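Side-chain contacts in precorrin-2 dehydrogenase (Bacillus megaterium, PDB 3DFZ), which oxidises precorrin-2 to sirohydrochlorin with NAD+ as electron acceptor, a step shared by siroheme and anaerobic adenosylcobalamin biosynthesis: residues L207-V210 with K211-F215; P151-T154 with K155-K158; I68-W71 with E72-G75. All blocks are in the same frame, centred on the assembly; numbering follows the deposited sequence.

Interaction 1: residues L207-V210 with K211-F215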
ATOM      1  N   LEU B 207      22.229  -8.609  15.522  1.00  8.80           N
ATOM      2  CA  LEU B 207      23.626  -8.716  15.059  1.00  8.73           C
ATOM      3  C   LEU B 207      24.443  -9.574  15.998  1.00  8.71           C
ATOM      4  O   LEU B 207      25.637  -9.726  15.831  1.00  9.02           O
ATOM      5  CB  LEU B 207      24.241  -7.305  14.870  1.00  9.10           C
ATOM      6  CG  LEU B 207      23.601  -6.459  13.736  1.00  8.65           C
ATOM      7  CD1 LEU B 207      23.985  -4.984  13.724  1.00  8.71           C
ATOM      8  CD2 LEU B 207      23.841  -7.078  12.357  1.00  8.33           C
ATOM      9  N   SER B 208      23.768 -10.139  16.996  1.00  8.60           N
ATOM     10  CA  SER B 208      24.353 -11.132  17.869  1.00  8.71           C
ATOM     11  C   SER B 208      23.531 -12.428  17.918  1.00  8.70           C
ATOM     12  O   SER B 208      22.391 -12.441  18.371  1.00  8.54           O
ATOM     13  CB  SER B 208      24.582 -10.568  19.276  1.00  8.83           C
ATOM     14  OG  SER B 208      24.895 -11.613  20.168  1.00  8.84           O
ATOM     15  N   LEU B 209      24.143 -13.525  17.474  1.00  9.01           N
ATOM     16  CA  LEU B 209      23.477 -14.833  17.463  1.00  9.22           C
ATOM     17  C   LEU B 209      23.460 -15.461  18.858  1.00  9.43           C
ATOM     18  O   LEU B 209      22.588 -16.252  19.164  1.00  9.63           O
ATOM     19  CB  LEU B 209      24.117 -15.774  16.443  1.00  9.40           C
ATOM     20  CG  LEU B 209      23.885 -15.534  14.937  1.00 10.58           C
ATOM     21  CD1 LEU B 209      24.473 -16.676  14.082  1.00 10.63           C
ATOM     22  CD2 LEU B 209      22.414 -15.288  14.515  1.00 10.62           C
ATOM     23  N   VAL B 210      24.418 -15.094  19.704  1.00  9.78           N
ATOM     24  CA  VAL B 210      24.418 -15.509  21.111  1.00 10.54           C
ATOM     25  C   VAL B 210      23.175 -14.934  21.790  1.00 10.55           C
ATOM     26  O   VAL B 210      22.410 -15.658  22.414  1.00 11.22           O
ATOM     27  CB  VAL B 210      25.720 -15.028  21.841  1.00 10.98           C
ATOM     28  CG1 VAL B 210      25.591 -15.028  23.361  1.00 11.63           C
ATOM     29  CG2 VAL B 210      26.893 -15.846  21.425  1.00 11.77           C
ATOM     30  N   LYS B 211      23.013 -13.623  21.685  1.00 10.40           N
ATOM     31  CA  LYS B 211      21.877 -12.905  22.252  1.00 10.90           C
ATOM     32  C   LYS B 211      20.580 -13.599  21.851  1.00 10.66           C
ATOM     33  O   LYS B 211      19.725 -13.884  22.701  1.00 11.17           O
ATOM     34  CB  LYS B 211      21.875 -11.484  21.695  1.00 10.81           C
ATOM     35  CG  LYS B 211      20.930 -10.501  22.351  1.00 11.64           C
ATOM     36  CD  LYS B 211      21.492  -9.984  23.620  1.00 12.10           C
ATOM     37  CE  LYS B 211      20.599  -8.919  24.206  1.00 13.19           C
ATOM     38  NZ  LYS B 211      21.241  -8.190  25.314  1.00 14.70           N
ATOM     39  N   GLN B 212      20.455 -13.866  20.544  1.00  9.96           N
ATOM     40  CA  GLN B 212      19.273 -14.495  19.992  1.00  9.94           C
ATOM     41  C   GLN B 212      19.047 -15.855  20.654  1.00 10.58           C
ATOM     42  O   GLN B 212      18.002 -16.075  21.273  1.00 11.45           O
ATOM     43  CB  GLN B 212      19.391 -14.636  18.467  1.00  9.57           C
ATOM     44  CG  GLN B 212      19.073 -13.369  17.659  1.00  9.07           C
ATOM     45  CD  GLN B 212      19.091 -13.657  16.206  1.00  9.29           C
ATOM     46  OE1 GLN B 212      19.046 -14.814  15.830  1.00 10.05           O
ATOM     47  NE2 GLN B 212      19.175 -12.622  15.360  1.00  9.02           N
ATOM     48  N   ARG B 213      20.048 -16.730  20.562  1.00 10.46           N
ATOM     49  CA  ARG B 213      19.971 -18.093  21.081  1.00 11.11           C
ATOM     50  C   ARG B 213      19.702 -18.215  22.558  1.00 11.92           C
ATOM     51  O   ARG B 213      18.908 -19.049  22.965  1.00 13.07           O
ATOM     52  CB  ARG B 213      21.225 -18.879  20.715  1.00 11.15           C
ATOM     53  CG  ARG B 213      21.355 -19.081  19.230  1.00 10.44           C
ATOM     54  CD  ARG B 213      22.781 -19.383  18.842  1.00 11.07           C
ATOM     55  NE  ARG B 213      22.893 -19.515  17.387  1.00 11.31           N
ATOM     56  CZ  ARG B 213      23.889 -20.142  16.772  1.00 11.76           C
ATOM     57  NH1 ARG B 213      24.905 -20.662  17.474  1.00 12.75           N
ATOM     58  NH2 ARG B 213      23.880 -20.224  15.462  1.00 11.89           N
ATOM     59  N   GLU B 214      20.360 -17.389  23.361  1.00 12.01           N
ATOM     60  CA  GLU B 214      20.111 -17.338  24.808  1.00 13.09           C
ATOM     61  C   GLU B 214      18.701 -16.861  25.168  1.00 13.61           C
ATOM     62  O   GLU B 214      18.193 -17.225  26.221  1.00 14.77           O
ATOM     63  CB  GLU B 214      21.144 -16.450  25.518  1.00 13.18           C
ATOM     64  CG  GLU B 214      22.563 -16.945  25.384  1.00 13.39           C
ATOM     65  CD  GLU B 214      23.583 -16.178  26.213  1.00 14.80           C
ATOM     66  OE1 GLU B 214      23.346 -14.994  26.623  1.00 14.69           O
ATOM     67  OE2 GLU B 214      24.639 -16.794  26.457  1.00 15.62           O
ATOM     68  N   PHE B 215      18.108 -16.013  24.326  1.00 13.00           N
ATOM     69  CA  PHE B 215      16.731 -15.566  24.528  1.00 14.06           C
ATOM     70  C   PHE B 215      15.732 -16.677  24.196  1.00 15.02           C
ATOM     71  O   PHE B 215      14.750 -16.862  24.927  1.00 16.17           O
ATOM     72  CB  PHE B 215      16.391 -14.336  23.689  1.00 13.10           C
ATOM     73  CG  PHE B 215      14.998 -13.832  23.926  1.00 13.85           C
ATOM     74  CD1 PHE B 215      14.704 -13.072  25.066  1.00 14.99           C
ATOM     75  CD2 PHE B 215      13.963 -14.155  23.046  1.00 13.39           C
ATOM     76  CE1 PHE B 215      13.395 -12.617  25.300  1.00 16.06           C
ATOM     77  CE2 PHE B 215      12.675 -13.713  23.273  1.00 14.32           C
ATOM     78  CZ  PHE B 215      12.384 -12.946  24.407  1.00 15.74           C
TER

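Interaction 2: residues P151-T154 with K155-K158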
ATOM      1  N   PRO B 151       9.752   7.964 -10.956  1.00 16.12           N
ATOM      2  CA  PRO B 151      10.207   6.567 -10.908  1.00 16.16           C
ATOM      3  C   PRO B 151      11.687   6.423 -10.560  1.00 15.79           C
ATOM      4  O   PRO B 151      12.069   5.446  -9.930  1.00 15.66           O
ATOM      5  CB  PRO B 151       9.934   6.048 -12.338  1.00 17.26           C
ATOM      6  CG  PRO B 151       8.850   6.902 -12.847  1.00 17.73           C
ATOM      7  CD  PRO B 151       8.972   8.253 -12.179  1.00 16.89           C
ATOM      8  N   LEU B 152      12.497   7.399 -10.960  1.00 15.86           N
ATOM      9  CA  LEU B 152      13.931   7.422 -10.668  1.00 15.55           C
ATOM     10  C   LEU B 152      14.279   7.693  -9.192  1.00 14.38           C
ATOM     11  O   LEU B 152      15.167   7.040  -8.619  1.00 14.12           O
ATOM     12  CB  LEU B 152      14.640   8.395 -11.621  1.00 16.20           C
ATOM     13  CG  LEU B 152      14.489   7.962 -13.094  1.00 18.16           C
ATOM     14  CD1 LEU B 152      14.806   9.074 -14.124  1.00 18.83           C
ATOM     15  CD2 LEU B 152      15.309   6.661 -13.414  1.00 18.45           C
ATOM     16  N   LEU B 153      13.589   8.643  -8.575  1.00 13.45           N
ATOM     17  CA  LEU B 153      13.694   8.818  -7.119  1.00 12.48           C
ATOM     18  C   LEU B 153      13.282   7.546  -6.351  1.00 12.13           C
ATOM     19  O   LEU B 153      13.987   7.108  -5.474  1.00 12.13           O
ATOM     20  CB  LEU B 153      12.919  10.068  -6.629  1.00 11.73           C
ATOM     21  CG  LEU B 153      13.070  10.389  -5.121  1.00 10.91           C
ATOM     22  CD1 LEU B 153      14.553  10.671  -4.719  1.00 10.60           C
ATOM     23  CD2 LEU B 153      12.152  11.495  -4.631  1.00  8.65           C
ATOM     24  N   THR B 154      12.157   6.947  -6.708  1.00 12.58           N
ATOM     25  CA  THR B 154      11.666   5.703  -6.110  1.00 12.47           C
ATOM     26  C   THR B 154      12.708   4.592  -6.160  1.00 13.09           C
ATOM     27  O   THR B 154      12.961   3.902  -5.168  1.00 12.67           O
ATOM     28  CB  THR B 154      10.370   5.254  -6.851  1.00 12.89           C
ATOM     29  OG1 THR B 154       9.373   6.273  -6.704  1.00 12.70           O
ATOM     30  CG2 THR B 154       9.830   3.920  -6.332  1.00 12.22           C
ATOM     31  N   LYS B 155      13.314   4.426  -7.328  1.00 13.95           N
ATOM     32  CA  LYS B 155      14.425   3.494  -7.490  1.00 14.61           C
ATOM     33  C   LYS B 155      15.617   3.880  -6.615  1.00 14.42           C
ATOM     34  O   LYS B 155      16.151   3.030  -5.885  1.00 14.41           O
ATOM     35  CB  LYS B 155      14.813   3.426  -8.974  1.00 15.64           C
ATOM     36  CG  LYS B 155      16.105   2.661  -9.335  1.00 17.00           C
ATOM     37  CD  LYS B 155      16.242   2.592 -10.870  1.00 19.02           C
ATOM     38  CE  LYS B 155      17.700   2.710 -11.343  1.00 21.76           C
ATOM     39  NZ  LYS B 155      18.619   1.583 -10.880  1.00 22.20           N
ATOM     40  N   ARG B 156      16.030   5.156  -6.659  1.00 15.86           N
ATOM     41  CA  ARG B 156      17.090   5.611  -5.748  1.00 16.76           C
ATOM     42  C   ARG B 156      16.847   5.270  -4.254  1.00 14.09           C
ATOM     43  O   ARG B 156      17.735   4.735  -3.566  1.00 14.39           O
ATOM     44  CB  ARG B 156      17.388   7.097  -5.910  1.00 19.54           C
ATOM     45  CG  ARG B 156      18.422   7.555  -4.910  1.00 22.46           C
ATOM     46  CD  ARG B 156      18.579   9.044  -4.878  1.00 27.95           C
ATOM     47  NE  ARG B 156      19.392   9.462  -6.017  1.00 33.14           N
ATOM     48  CZ  ARG B 156      20.111  10.573  -6.076  1.00 37.59           C
ATOM     49  NH1 ARG B 156      20.147  11.410  -5.040  1.00 39.71           N
ATOM     50  NH2 ARG B 156      20.805  10.823  -7.176  1.00 40.84           N
ATOM     51  N   ILE B 157      15.654   5.591  -3.766  1.00 11.73           N
ATOM     52  CA  ILE B 157      15.302   5.363  -2.376  1.00  9.64           C
ATOM     53  C   ILE B 157      15.289   3.884  -2.008  1.00  8.34           C
ATOM     54  O   ILE B 157      15.743   3.512  -0.927  1.00  7.92           O
ATOM     55  CB  ILE B 157      13.953   6.073  -2.046  1.00  9.02           C
ATOM     56  CG1 ILE B 157      14.128   7.583  -2.004  1.00 10.77           C
ATOM     57  CG2 ILE B 157      13.299   5.561  -0.743  1.00  7.11           C
ATOM     58  CD1 ILE B 157      12.767   8.313  -1.999  1.00 11.35           C
ATOM     59  N   LYS B 158      14.766   3.049  -2.905  1.00  8.45           N
ATOM     60  CA  LYS B 158      14.776   1.594  -2.752  1.00  8.85           C
ATOM     61  C   LYS B 158      16.192   1.023  -2.646  1.00 10.65           C
ATOM     62  O   LYS B 158      16.443   0.132  -1.815  1.00 10.82           O
ATOM     63  CB  LYS B 158      14.066   0.949  -3.933  1.00 10.08           C
ATOM     64  CG  LYS B 158      13.864  -0.582  -3.824  1.00 11.65           C
ATOM     65  CD  LYS B 158      13.581  -1.183  -5.221  1.00 14.27           C
ATOM     66  CE  LYS B 158      13.591  -2.678  -5.161  1.00 18.01           C
ATOM     67  NZ  LYS B 158      12.771  -3.354  -6.235  1.00 21.91           N
TER

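Interaction 3: residues I68-W71 with E72-G75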
ATOM      1  N   ILE B  68       3.188 -16.813 -18.664  1.00 19.12           N
ATOM      2  CA  ILE B  68       1.743 -16.899 -18.518  1.00 17.59           C
ATOM      3  C   ILE B  68       1.229 -18.282 -18.990  1.00 17.40           C
ATOM      4  O   ILE B  68       0.436 -18.926 -18.303  1.00 16.28           O
ATOM      5  CB  ILE B  68       1.000 -15.708 -19.189  1.00 17.34           C
ATOM      6  CG1 ILE B  68       1.473 -14.370 -18.587  1.00 17.65           C
ATOM      7  CG2 ILE B  68      -0.511 -15.840 -19.008  1.00 15.77           C
ATOM      8  CD1 ILE B  68       1.068 -13.105 -19.381  1.00 17.82           C
ATOM      9  N   ASN B  69       1.726 -18.739 -20.141  1.00 18.48           N
ATOM     10  CA  ASN B  69       1.437 -20.082 -20.641  1.00 18.40           C
ATOM     11  C   ASN B  69       1.748 -21.187 -19.655  1.00 18.20           C
ATOM     12  O   ASN B  69       0.928 -22.080 -19.453  1.00 17.57           O
ATOM     13  CB  ASN B  69       2.161 -20.334 -21.965  1.00 19.78           C
ATOM     14  CG  ASN B  69       1.341 -19.919 -23.145  1.00 19.83           C
ATOM     15  OD1 ASN B  69       0.358 -20.565 -23.456  1.00 19.72           O
ATOM     16  ND2 ASN B  69       1.727 -18.831 -23.812  1.00 21.12           N
ATOM     17  N   GLU B  70       2.924 -21.119 -19.037  1.00 19.03           N
ATOM     18  CA  GLU B  70       3.339 -22.103 -18.027  1.00 19.16           C
ATOM     19  C   GLU B  70       2.436 -22.062 -16.780  1.00 17.84           C
ATOM     20  O   GLU B  70       2.097 -23.117 -16.227  1.00 17.65           O
ATOM     21  CB  GLU B  70       4.811 -21.905 -17.656  1.00 20.55           C
ATOM     22  CG  GLU B  70       5.390 -22.873 -16.597  1.00 22.45           C
ATOM     23  CD  GLU B  70       5.286 -24.383 -16.928  1.00 24.26           C
ATOM     24  OE1 GLU B  70       4.804 -24.786 -18.021  1.00 24.39           O
ATOM     25  OE2 GLU B  70       5.697 -25.185 -16.056  1.00 25.83           O
ATOM     26  N   TRP B  71       2.063 -20.855 -16.353  1.00 16.82           N
ATOM     27  CA  TRP B  71       1.118 -20.659 -15.254  1.00 15.72           C
ATOM     28  C   TRP B  71      -0.292 -21.174 -15.594  1.00 14.58           C
ATOM     29  O   TRP B  71      -0.954 -21.772 -14.758  1.00 13.98           O
ATOM     30  CB  TRP B  71       1.049 -19.177 -14.853  1.00 15.38           C
ATOM     31  CG  TRP B  71       2.320 -18.642 -14.226  1.00 16.38           C
ATOM     32  CD1 TRP B  71       3.176 -19.315 -13.401  1.00 16.95           C
ATOM     33  CD2 TRP B  71       2.848 -17.313 -14.357  1.00 16.80           C
ATOM     34  NE1 TRP B  71       4.204 -18.490 -13.012  1.00 17.98           N
ATOM     35  CE2 TRP B  71       4.030 -17.256 -13.582  1.00 17.98           C
ATOM     36  CE3 TRP B  71       2.429 -16.160 -15.041  1.00 16.54           C
ATOM     37  CZ2 TRP B  71       4.816 -16.089 -13.483  1.00 18.85           C
ATOM     38  CZ3 TRP B  71       3.210 -14.993 -14.938  1.00 17.44           C
ATOM     39  CH2 TRP B  71       4.392 -14.976 -14.171  1.00 18.28           C
ATOM     40  N   GLU B  72      -0.731 -20.928 -16.820  1.00 14.43           N
ATOM     41  CA  GLU B  72      -1.976 -21.494 -17.329  1.00 14.12           C
ATOM     42  C   GLU B  72      -1.925 -23.028 -17.312  1.00 14.42           C
ATOM     43  O   GLU B  72      -2.847 -23.679 -16.803  1.00 14.00           O
ATOM     44  CB  GLU B  72      -2.241 -20.986 -18.752  1.00 14.59           C
ATOM     45  CG  GLU B  72      -3.685 -21.150 -19.210  1.00 14.00           C
ATOM     46  CD  GLU B  72      -3.812 -21.485 -20.701  1.00 14.85           C
ATOM     47  OE1 GLU B  72      -2.779 -21.846 -21.354  1.00 14.83           O
ATOM     48  OE2 GLU B  72      -4.967 -21.407 -21.193  1.00 13.36           O
ATOM     49  N   ALA B  73      -0.825 -23.588 -17.830  1.00 15.16           N
ATOM     50  CA  ALA B  73      -0.622 -25.030 -17.882  1.00 15.51           C
ATOM     51  C   ALA B  73      -0.458 -25.640 -16.498  1.00 15.60           C
ATOM     52  O   ALA B  73      -0.707 -26.833 -16.305  1.00 15.84           O
ATOM     53  CB  ALA B  73       0.571 -25.372 -18.765  1.00 16.55           C
ATOM     54  N   LYS B  74      -0.036 -24.820 -15.534  1.00 15.63           N
ATOM     55  CA  LYS B  74       0.082 -25.254 -14.145  1.00 15.73           C
ATOM     56  C   LYS B  74      -1.248 -25.081 -13.388  1.00 14.78           C
ATOM     57  O   LYS B  74      -1.372 -25.502 -12.224  1.00 14.98           O
ATOM     58  CB  LYS B  74       1.226 -24.525 -13.445  1.00 16.45           C
ATOM     59  CG  LYS B  74       2.603 -25.063 -13.807  1.00 18.19           C
ATOM     60  CD  LYS B  74       3.693 -24.152 -13.258  1.00 20.32           C
ATOM     61  CE  LYS B  74       4.989 -24.921 -13.049  1.00 23.29           C
ATOM     62  NZ  LYS B  74       6.136 -24.009 -12.755  1.00 25.02           N
ATOM     63  N   GLY B  75      -2.234 -24.476 -14.066  1.00 13.77           N
ATOM     64  CA  GLY B  75      -3.589 -24.276 -13.523  1.00 12.99           C
ATOM     65  C   GLY B  75      -3.587 -23.292 -12.371  1.00 12.72           C
ATOM     66  O   GLY B  75      -4.053 -23.606 -11.270  1.00 12.99           O
TER

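Interaction 1: residues L207-V210 with K211-F215
The hydroxyl of Ser-208 accepts the backbone N-H of Lys-211 in a nearly straight bond (OG to N 3.1 Å, 167° at the hydrogen). Its chi1 of 168° turns OG away from its own backbone N and forward over the opening turn, where no earlier carbonyl is in place to serve that amide; a short hydroxyl suits the job. With an alanine here the Lys-211 N-H would probably lack its acceptor, and the first turn could fray. The closely packed side is that of Gln-212, buried against helix 168-184. Its CG lies 3.5 Å from Ser-208 O, and Leu-209 CD2 comes obliquely to within 3.6 Å of Gln-212 OE1. The amide gives NE2 to Tyr-205 O and Gln-171 OE1. The other side is exposed, and its side chains make few contacts with each other. Leu-209 CB sits over one face of the Arg-213 guanidinium, 4.0 Å from NE of Arg-213, while Val-210 and Glu-214 run alongside each other, and CG1 of Val-210 lies 3.7 Å from CD of Glu-214. In each pair the partners stand one helical turn apart. The whole is a serine N-cap, opening helix 209-218 at the end of a helical C-terminal region.

Interaction 2: residues P151-T154 with K155-K158
Leu-153 and Ile-157, one helical turn apart, make the apolar part of this contact. The leucine holds CG anti to its backbone N (chi1 -175°), leaning the branch forward along the helix, while the isoleucine's chi1 of -71° lays CG1 beside its own N and sends CD1 back toward the preceding turn. The two chains therefore cross at a slant, CD1 of Ile-157 coming up to the branch point CG of Leu-153 at 3.8 Å and to its methyl CD1 at 4.0 Å. Branched aliphatic residues suit this buried stripe, which the second subunit covers: its Leu-176 packs on Leu-153 and its Tyr-165 on Ile-157. Here helix 151-164 of the central region lies in the interface of the homodimer, with Ile-157 also touching Ile-144 of the antiparallel strand pair.

Main-chain hydrogen bonds form the regular i to i+4 ladder, from Lys-155 N to Pro-151 O (3.1 Å) through to Lys-158 N to Thr-154 O (3.0 Å). Proline fits the first turn because amides there have no carbonyl of an earlier turn to bond to, so a residue lacking an N-H costs nothing.

The polar groups of Thr-154, Lys-155 and Lys-158 find partners beyond the two segments. Thr-154 has OG1 beside its own N (chi1 -61°), directing the hydroxyl back to Ser-150 O and to Thr-146 OG1. Lys-155 forms a salt bridge with Glu-159, again one turn on. The extended Lys-158 instead reaches strand 129-137, where NZ bonds to Gln-134 O, its side chain touching Phe-135 and Ile-144.

Interaction 3: residues I68-W71 with E72-G75
Glu-70 and Lys-74 meet through complementary torsions: the glutamate has CG fully anti to its backbone N (chi1 180°), leaning toward the helix end, and a bend at chi2 (57°) curls its carboxylate round to the lysine, whose chain runs back extended beyond CG. The two cross obliquely. OE2 of Glu-70 lies 3.5 Å from NZ of Lys-74, a salt bridge, but only 3.1 Å from methylene CE of Lys-74, so the carboxylate oxygen sits beside the end of the chain rather than squarely before the ammonium group. On this exposed surface long, flexible charged residues suit the place, and a positive charge near the C-terminal end probably interacts well with the helix dipole.

Glu-72 N reaches Ile-68 O at 2.8 Å in good geometry, whereas Lys-74 N makes only weak bonds, to Glu-70 O and Trp-71 O. Gly-75 then leaves the helix with a positive phi of 68°, easy for a residue without a side chain. Its N lies 2.9 Å from Glu-72 O, one of the two bonds back into the last turn that, with the positive phi, make a Schellman motif.

On another side Asn-69 and Glu-72 point the same way, with amide and carboxylate steeply inclined to each other. OD1 of Asn-69 and OE1 of Glu-72, both acceptors, stay 4.0 Å apart; Glu-72 OE2 has a salt bridge to Arg-81, and Asn-69 ND2 bonds to Ser-65 O. The Trp-71 side chain packs on Thr-44, Ile-47 and Lys-48 of helix 41-50, and Ile-68 on Leu-77 and Val-79. Helix 66-73 is the crossover helix between strands 56-60 and 77-80, a beta-alpha-beta unit of the presumed NAD-binding domain, with its Rossmann-type strand order.

How the interactions relate
From the N terminus, interaction 3 comes first, at the end of the helix between strands 56-60 and 77-80 of the parallel sheet, in the presumed NAD-binding domain. Interaction 2 follows at the start of helix 151-164, which is set between the antiparallel strand pair and the second subunit. Interaction 1 comes last, opening helix 209-218, which packs on helix 168-184 in the C-terminal region. Each joins adjacent segments, so it closes only a helical turn, not a long loop; the three lie in series, and none encloses or crosses another. They do not touch: centres are about 32 Å apart for interactions 2 and 3, and about 34 Å for 1 and 2.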